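Local coordinates for protein probable porin (Pseudomonas aeruginosa, PDB 2Y0H) that probably acts as an outer-membrane porin, a beta-barrel channel that lets small solutes cross the bacterial outer membrane, at residues Thr144-Leu150 and Phe178-Thr184; Asp163-Met167 and Leu200-Tyr204. All coordinates share one frame; numbering follows the deposited sequence.

In the fold
Both contacts belong to the antiparallel barrel that marks this porin, in one sector of it and with centres about 16 Å apart. Contact 1 is wall itself, pairing the adjacent strands 143-154 and 178-186. Contact 2 lies at the rim, where residues 163-167, within the long loop joining those two strands, rest on the tight turn between strands 191-200 and 204-216. Along the chain the segments alternate: 144-150, 163-167, 178-184, 200-204. Met164 and Phe178 join the two sites: Met164 CE packs 3.3 Å from Leu150 O, while Phe178 packs against Leu200 and Tyr204. The loop is thus held against the end of the strand pair from which it springs.

Contact 1 (Thr144-Leu150 and Phe178-Thr184); sequences TLTAGQL and FNLAGAT
Gln149 and Asn179, a non-hydrogen-bonded pair, lie side by side and point the same way, their amide planes turned 34° apart. Gln149 NE2 donates to a lone pair of Asn179 OD1 at 2.9 Å, with the acceptor close to the plane of the Gln149 amide. With CG anti to the backbone N (chi1 -172°) and the chain extended beyond it, the long glutamine lets its amide span to the shorter asparagine. The remaining amide atoms are also used: Gln149 OE1 accepts from Trp151, and Asn179 ND2 bonds Glu177 and Gln199. On the same face, Leu145 CD2 reaches Ala183 CB at 3.6 Å; small, apolar Ala147 and Ala181 suit this side, where a detergent molecule lies near Ala183.

The opposite face carries Leu150, Phe178 and Leu180, with threonines toward the far end. Leu150 and Phe178 run alongside each other, Leu150 CD1 lying 3.8 Å from Phe178 CD2; apolar chains suit this buried spot, where Phe178 also meets Met164 and Leu200. Gly148 has no side chain, and Leu180 CD1 lies over its backbone, 3.6 Å from Gly148 N. Thr144 and Thr184 stand side by side, Thr144 CB 3.4 Å from Thr184 OG1.

Eight backbone hydrogen bonds join these antiparallel strands of the barrel. Strand 129-137 continues the sheet beyond 144-150 and strand 191-200 beyond 178-184, while Leu150 and Leu180 pack on the short inner strand 111-115.

Contact 2 (Asp163-Met167 and Leu200-Tyr204); sequences DMYIM and LKDIY
Ile166, Leu200 and Met164 give up the most surface where the loop meets the turn. Ile166 crosses Tyr204 at a slant, with Ile166 CG1 just 3.4 Å from Tyr204 CD1, and its end slides past Ile203, leaving Ile166 CD1 3.8 Å from Ile203 CG2. Its CG1 is anti to the carbonyl carbon (chi1 -67°), and the extended branch carries CD1 toward the turn; a branched aliphatic chain fills such a close apolar site without needing a polar partner.

Leu200 lies where strand 191-200 ends. Ile203 and Tyr204 both face it, forming a classic beta bulge at the start of the next barrel strand: Leu200 O accepts from Ile203 N at 2.8 Å and from Tyr204 N at 3.1 Å. The bulge lets all three side chains point toward the loop.

A forked leucine suits this place, since its two methyls let one side chain touch both backbone and side chain. Leu200 CD1 rests against Met164 O and Tyr165 CA, each 3.6 Å away, and Leu200 CD2 meets Met164 CB at 4.1 Å. Ile203 CD1 lies 3.7 Å from Met164 O, so hydrophobic groups line the peptide here. No hydrogen bond links the two segments; the loop is tied elsewhere, Met164 to Ser175 and Tyr165 to Asn278.

Contact 1 (Thr144-Leu150 and Phe178-Thr184)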
ATOM      1  N   THR A 144      19.707   5.909  -0.982  1.00 31.43           N
ATOM      2  CA  THR A 144      18.840   5.892  -2.154  1.00 31.65           C
ATOM      3  C   THR A 144      18.097   7.207  -2.262  1.00 32.77           C
ATOM      4  O   THR A 144      17.452   7.647  -1.317  1.00 34.43           O
ATOM      5  CB  THR A 144      17.837   4.736  -2.106  1.00 34.03           C
ATOM      6  OG1 THR A 144      18.558   3.511  -1.943  1.00 40.62           O
ATOM      7  CG2 THR A 144      17.023   4.664  -3.412  1.00 35.82           C
ATOM      8  N   LEU A 145      18.209   7.851  -3.410  1.00 29.83           N
ATOM      9  CA  LEU A 145      17.552   9.125  -3.601  1.00 28.94           C
ATOM     10  C   LEU A 145      16.444   8.939  -4.608  1.00 29.69           C
ATOM     11  O   LEU A 145      16.604   8.213  -5.590  1.00 28.97           O
ATOM     12  CB  LEU A 145      18.550  10.177  -4.086  1.00 28.25           C
ATOM     13  CG  LEU A 145      19.730  10.419  -3.136  1.00 29.42           C
ATOM     14  CD1 LEU A 145      20.660  11.487  -3.680  1.00 31.00           C
ATOM     15  CD2 LEU A 145      19.248  10.775  -1.724  1.00 27.08           C
ATOM     16  N   THR A 146      15.317   9.590  -4.359  1.00 30.02           N
ATOM     17  CA  THR A 146      14.167   9.478  -5.245  1.00 28.99           C
ATOM     18  C   THR A 146      13.580  10.852  -5.572  1.00 28.01           C
ATOM     19  O   THR A 146      13.522  11.749  -4.724  1.00 27.08           O
ATOM     20  CB  THR A 146      13.073   8.585  -4.631  1.00 29.16           C
ATOM     21  OG1 THR A 146      13.632   7.308  -4.319  1.00 33.15           O
ATOM     22  CG2 THR A 146      11.904   8.401  -5.610  1.00 28.64           C
ATOM     23  N   ALA A 147      13.171  11.016  -6.819  1.00 25.87           N
ATOM     24  CA  ALA A 147      12.508  12.236  -7.244  1.00 29.75           C
ATOM     25  C   ALA A 147      11.541  11.836  -8.331  1.00 30.86           C
ATOM     26  O   ALA A 147      11.884  11.061  -9.226  1.00 28.10           O
ATOM     27  CB  ALA A 147      13.522  13.273  -7.758  1.00 27.45           C
ATOM     28  N   GLY A 148      10.317  12.330  -8.239  1.00 27.02           N
ATOM     29  CA  GLY A 148       9.306  11.911  -9.180  1.00 28.68           C
ATOM     30  C   GLY A 148       8.168  12.895  -9.338  1.00 29.08           C
ATOM     31  O   GLY A 148       7.974  13.799  -8.532  1.00 25.62           O
ATOM     32  N   GLN A 149       7.412  12.716 -10.408  1.00 27.63           N
ATOM     33  CA  GLN A 149       6.191  13.457 -10.568  1.00 27.46           C
ATOM     34  C   GLN A 149       5.154  12.514 -11.135  1.00 27.27           C
ATOM     35  O   GLN A 149       5.411  11.824 -12.123  1.00 30.21           O
ATOM     36  CB  GLN A 149       6.412  14.638 -11.502  1.00 26.93           C
ATOM     37  CG  GLN A 149       5.228  15.600 -11.597  1.00 29.17           C
ATOM     38  CD  GLN A 149       5.488  16.709 -12.605  1.00 32.35           C
ATOM     39  OE1 GLN A 149       5.447  16.472 -13.806  1.00 33.45           O
ATOM     40  NE2 GLN A 149       5.788  17.914 -12.117  1.00 26.85           N
ATOM     41  N   LEU A 150       3.987  12.479 -10.506  1.00 26.85           N
ATOM     42  CA  LEU A 150       2.853  11.704 -11.019  1.00 30.00           C
ATOM     43  C   LEU A 150       1.814  12.663 -11.594  1.00 29.53           C
ATOM     44  O   LEU A 150       1.554  13.732 -11.006  1.00 23.00           O
ATOM     45  CB  LEU A 150       2.235  10.860  -9.898  1.00 26.30           C
ATOM     46  CG  LEU A 150       3.211  10.067  -9.026  1.00 22.39           C
ATOM     47  CD1 LEU A 150       2.430   9.299  -7.983  1.00 22.34           C
ATOM     48  CD2 LEU A 150       4.067   9.115  -9.878  1.00 24.03           C
ATOM     49  N   PHE A 178       1.536  15.690  -8.923  1.00 24.66           N
ATOM     50  CA  PHE A 178       1.982  15.249  -7.613  1.00 24.18           C
ATOM     51  C   PHE A 178       3.492  15.125  -7.627  1.00 24.92           C
ATOM     52  O   PHE A 178       4.054  14.292  -8.339  1.00 26.10           O
ATOM     53  CB  PHE A 178       1.355  13.908  -7.241  1.00 23.07           C
ATOM     54  CG  PHE A 178       1.765  13.412  -5.883  1.00 25.81           C
ATOM     55  CD1 PHE A 178       1.287  14.028  -4.741  1.00 25.33           C
ATOM     56  CD2 PHE A 178       2.644  12.347  -5.748  1.00 23.37           C
ATOM     57  CE1 PHE A 178       1.659  13.586  -3.486  1.00 24.09           C
ATOM     58  CE2 PHE A 178       3.011  11.900  -4.486  1.00 25.07           C
ATOM     59  CZ  PHE A 178       2.519  12.525  -3.362  1.00 24.44           C
ATOM     60  N   ASN A 179       4.151  15.971  -6.854  1.00 23.24           N
ATOM     61  CA  ASN A 179       5.602  15.970  -6.809  1.00 25.94           C
ATOM     62  C   ASN A 179       6.101  15.248  -5.576  1.00 24.39           C
ATOM     63  O   ASN A 179       5.571  15.434  -4.476  1.00 26.95           O
ATOM     64  CB  ASN A 179       6.126  17.406  -6.834  1.00 27.09           C
ATOM     65  CG  ASN A 179       5.828  18.110  -8.152  1.00 29.90           C
ATOM     66  OD1 ASN A 179       6.021  17.539  -9.230  1.00 28.34           O
ATOM     67  ND2 ASN A 179       5.357  19.356  -8.070  1.00 29.47           N
ATOM     68  N   LEU A 180       7.129  14.422  -5.755  1.00 24.61           N
ATOM     69  CA  LEU A 180       7.692  13.677  -4.629  1.00 27.13           C
ATOM     70  C   LEU A 180       9.221  13.635  -4.673  1.00 26.15           C
ATOM     71  O   LEU A 180       9.828  13.589  -5.742  1.00 23.67           O
ATOM     72  CB  LEU A 180       7.113  12.258  -4.591  1.00 24.07           C
ATOM     73  CG  LEU A 180       7.402  11.313  -5.766  1.00 24.91           C
ATOM     74  CD1 LEU A 180       8.708  10.538  -5.549  1.00 24.66           C
ATOM     75  CD2 LEU A 180       6.233  10.339  -5.969  1.00 21.19           C
ATOM     76  N   ALA A 181       9.839  13.663  -3.502  1.00 22.75           N
ATOM     77  CA  ALA A 181      11.287  13.578  -3.409  1.00 26.21           C
ATOM     78  C   ALA A 181      11.608  12.902  -2.095  1.00 29.83           C
ATOM     79  O   ALA A 181      10.924  13.134  -1.096  1.00 25.36           O
ATOM     80  CB  ALA A 181      11.921  14.960  -3.474  1.00 24.32           C
ATOM     81  N   GLY A 182      12.633  12.053  -2.095  1.00 26.70           N
ATOM     82  CA  GLY A 182      12.956  11.304  -0.906  1.00 30.49           C
ATOM     83  C   GLY A 182      14.385  10.822  -0.801  1.00 29.82           C
ATOM     84  O   GLY A 182      15.127  10.792  -1.777  1.00 28.34           O
ATOM     85  N   ALA A 183      14.752  10.424   0.410  1.00 26.56           N
ATOM     86  CA  ALA A 183      16.064   9.876   0.679  1.00 28.83           C
ATOM     87  C   ALA A 183      15.912   8.842   1.757  1.00 30.12           C
ATOM     88  O   ALA A 183      15.227   9.075   2.753  1.00 33.29           O
ATOM     89  CB  ALA A 183      17.023  10.983   1.133  1.00 31.17           C
ATOM     90  N   THR A 184      16.529   7.687   1.549  1.00 32.52           N
ATOM     91  CA  THR A 184      16.633   6.684   2.597  1.00 34.53           C
ATOM     92  C   THR A 184      18.108   6.425   2.842  1.00 36.12           C
ATOM     93  O   THR A 184      18.883   6.299   1.902  1.00 34.97           O
ATOM     94  CB  THR A 184      15.944   5.353   2.217  1.00 34.63           C
ATOM     95  OG1 THR A 184      16.503   4.862   0.993  1.00 42.11           O
ATOM     96  CG2 THR A 184      14.454   5.547   2.033  1.00 32.47           C
TER

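Contact 2 (Asp163-Met167 and Leu200-Tyr204)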
ATOM      1  N   ASP A 163      -6.987  13.106 -12.904  1.00 45.83           N
ATOM      2  CA  ASP A 163      -6.488  14.122 -11.974  1.00 41.19           C
ATOM      3  C   ASP A 163      -6.665  13.675 -10.539  1.00 35.07           C
ATOM      4  O   ASP A 163      -7.582  12.919 -10.213  1.00 31.05           O
ATOM      5  CB  ASP A 163      -7.130  15.491 -12.186  1.00 43.22           C
ATOM      6  CG  ASP A 163      -6.766  16.090 -13.514  1.00 43.46           C
ATOM      7  OD1 ASP A 163      -5.819  15.578 -14.146  1.00 45.11           O
ATOM      8  OD2 ASP A 163      -7.434  17.056 -13.928  1.00 50.24           O
ATOM      9  N   MET A 164      -5.777  14.172  -9.689  1.00 34.81           N
ATOM     10  CA  MET A 164      -5.627  13.680  -8.330  1.00 30.33           C
ATOM     11  C   MET A 164      -6.157  14.644  -7.272  1.00 28.23           C
ATOM     12  O   MET A 164      -6.172  15.865  -7.455  1.00 27.02           O
ATOM     13  CB  MET A 164      -4.157  13.347  -8.074  1.00 28.25           C
ATOM     14  CG  MET A 164      -3.676  12.184  -8.913  1.00 28.64           C
ATOM     15  SD  MET A 164      -1.888  12.111  -9.047  1.00 29.35           S
ATOM     16  CE  MET A 164      -1.539  13.611  -9.986  1.00 26.39           C
ATOM     17  N   TYR A 165      -6.595  14.083  -6.156  1.00 24.15           N
ATOM     18  CA  TYR A 165      -7.144  14.891  -5.079  1.00 24.70           C
ATOM     19  C   TYR A 165      -7.008  14.093  -3.790  1.00 23.91           C
ATOM     20  O   TYR A 165      -6.693  12.905  -3.831  1.00 26.68           O
ATOM     21  CB  TYR A 165      -8.601  15.291  -5.378  1.00 24.58           C
ATOM     22  CG  TYR A 165      -9.541  14.123  -5.664  1.00 30.13           C
ATOM     23  CD1 TYR A 165      -9.629  13.564  -6.938  1.00 29.00           C
ATOM     24  CD2 TYR A 165     -10.324  13.577  -4.654  1.00 28.43           C
ATOM     25  CE1 TYR A 165     -10.484  12.506  -7.200  1.00 27.12           C
ATOM     26  CE2 TYR A 165     -11.176  12.521  -4.900  1.00 31.69           C
ATOM     27  CZ  TYR A 165     -11.253  11.988  -6.171  1.00 34.33           C
ATOM     28  OH  TYR A 165     -12.097  10.933  -6.405  1.00 34.35           O
ATOM     29  N   ILE A 166      -7.198  14.743  -2.649  1.00 27.06           N
ATOM     30  CA  ILE A 166      -7.183  14.039  -1.371  1.00 24.17           C
ATOM     31  C   ILE A 166      -8.387  13.117  -1.319  1.00 28.26           C
ATOM     32  O   ILE A 166      -9.504  13.541  -1.622  1.00 28.48           O
ATOM     33  CB  ILE A 166      -7.241  15.007  -0.170  1.00 25.44           C
ATOM     34  CG1 ILE A 166      -5.955  15.856  -0.086  1.00 24.61           C
ATOM     35  CG2 ILE A 166      -7.527  14.225   1.132  1.00 26.21           C
ATOM     36  CD1 ILE A 166      -6.075  17.102   0.802  1.00 19.86           C
ATOM     37  N   MET A 167      -8.151  11.860  -0.940  1.00 26.66           N
ATOM     38  CA  MET A 167      -9.221  10.871  -0.792  1.00 30.68           C
ATOM     39  C   MET A 167     -10.306  11.387   0.151  1.00 33.98           C
ATOM     40  O   MET A 167     -10.017  11.718   1.305  1.00 29.75           O
ATOM     41  CB  MET A 167      -8.654   9.571  -0.224  1.00 31.58           C
ATOM     42  CG  MET A 167      -9.666   8.427  -0.094  1.00 36.70           C
ATOM     43  SD  MET A 167     -10.075   7.638  -1.671  1.00 49.54           S
ATOM     44  CE  MET A 167     -11.279   8.784  -2.356  1.00 48.94           C
ATOM     45  N   LEU A 200       0.899  17.562  -3.748  1.00 25.56           N
ATOM     46  CA  LEU A 200      -0.136  17.580  -4.770  1.00 23.30           C
ATOM     47  C   LEU A 200      -0.344  19.053  -5.048  1.00 23.09           C
ATOM     48  O   LEU A 200      -0.966  19.750  -4.243  1.00 24.00           O
ATOM     49  CB  LEU A 200      -1.438  16.971  -4.257  1.00 23.47           C
ATOM     50  CG  LEU A 200      -2.259  16.128  -5.238  1.00 26.78           C
ATOM     51  CD1 LEU A 200      -3.738  16.037  -4.835  1.00 26.72           C
ATOM     52  CD2 LEU A 200      -2.092  16.580  -6.660  1.00 25.58           C
ATOM     53  N   LYS A 201       0.196  19.523  -6.169  1.00 27.88           N
ATOM     54  CA  LYS A 201       0.266  20.954  -6.468  1.00 25.28           C
ATOM     55  C   LYS A 201      -1.067  21.677  -6.277  1.00 25.92           C
ATOM     56  O   LYS A 201      -2.092  21.257  -6.804  1.00 27.54           O
ATOM     57  CB  LYS A 201       0.778  21.196  -7.884  1.00 28.04           C
ATOM     58  CG  LYS A 201       1.235  22.647  -8.107  1.00 36.05           C
ATOM     59  CD  LYS A 201       1.566  22.930  -9.563  1.00 44.85           C
ATOM     60  CE  LYS A 201       2.180  24.336  -9.730  1.00 50.59           C
ATOM     61  NZ  LYS A 201       1.326  25.411  -9.138  1.00 49.19           N
ATOM     62  N   ASP A 202      -1.030  22.756  -5.511  1.00 26.32           N
ATOM     63  CA  ASP A 202      -2.222  23.533  -5.161  1.00 28.91           C
ATOM     64  C   ASP A 202      -3.247  22.878  -4.238  1.00 26.41           C
ATOM     65  O   ASP A 202      -4.301  23.452  -3.984  1.00 27.80           O
ATOM     66  CB  ASP A 202      -2.913  24.070  -6.412  1.00 26.54           C
ATOM     67  CG  ASP A 202      -2.166  25.221  -7.012  1.00 35.20           C
ATOM     68  OD1 ASP A 202      -1.561  25.986  -6.219  1.00 31.27           O
ATOM     69  OD2 ASP A 202      -2.169  25.341  -8.259  1.00 34.53           O
ATOM     70  N   ILE A 203      -2.943  21.699  -3.716  1.00 27.70           N
ATOM     71  CA  ILE A 203      -3.873  21.039  -2.801  1.00 27.72           C
ATOM     72  C   ILE A 203      -3.247  20.759  -1.432  1.00 24.90           C
ATOM     73  O   ILE A 203      -3.697  21.301  -0.422  1.00 27.26           O
ATOM     74  CB  ILE A 203      -4.475  19.759  -3.427  1.00 25.45           C
ATOM     75  CG1 ILE A 203      -5.324  20.146  -4.629  1.00 24.04           C
ATOM     76  CG2 ILE A 203      -5.303  18.969  -2.388  1.00 22.01           C
ATOM     77  CD1 ILE A 203      -5.900  18.976  -5.409  1.00 23.01           C
ATOM     78  N   TYR A 204      -2.199  19.936  -1.400  1.00 22.15           N
ATOM     79  CA  TYR A 204      -1.508  19.660  -0.144  1.00 23.34           C
ATOM     80  C   TYR A 204      -0.016  19.344  -0.290  1.00 21.98           C
ATOM     81  O   TYR A 204       0.466  19.014  -1.377  1.00 22.71           O
ATOM     82  CB  TYR A 204      -2.226  18.561   0.662  1.00 25.27           C
ATOM     83  CG  TYR A 204      -1.958  17.131   0.210  1.00 27.72           C
ATOM     84  CD1 TYR A 204      -2.693  16.556  -0.828  1.00 21.80           C
ATOM     85  CD2 TYR A 204      -0.977  16.358   0.828  1.00 22.83           C
ATOM     86  CE1 TYR A 204      -2.470  15.248  -1.222  1.00 22.56           C
ATOM     87  CE2 TYR A 204      -0.742  15.049   0.435  1.00 24.56           C
ATOM     88  CZ  TYR A 204      -1.484  14.504  -0.590  1.00 26.01           C
ATOM     89  OH  TYR A 204      -1.251  13.212  -0.978  1.00 26.37           O
TER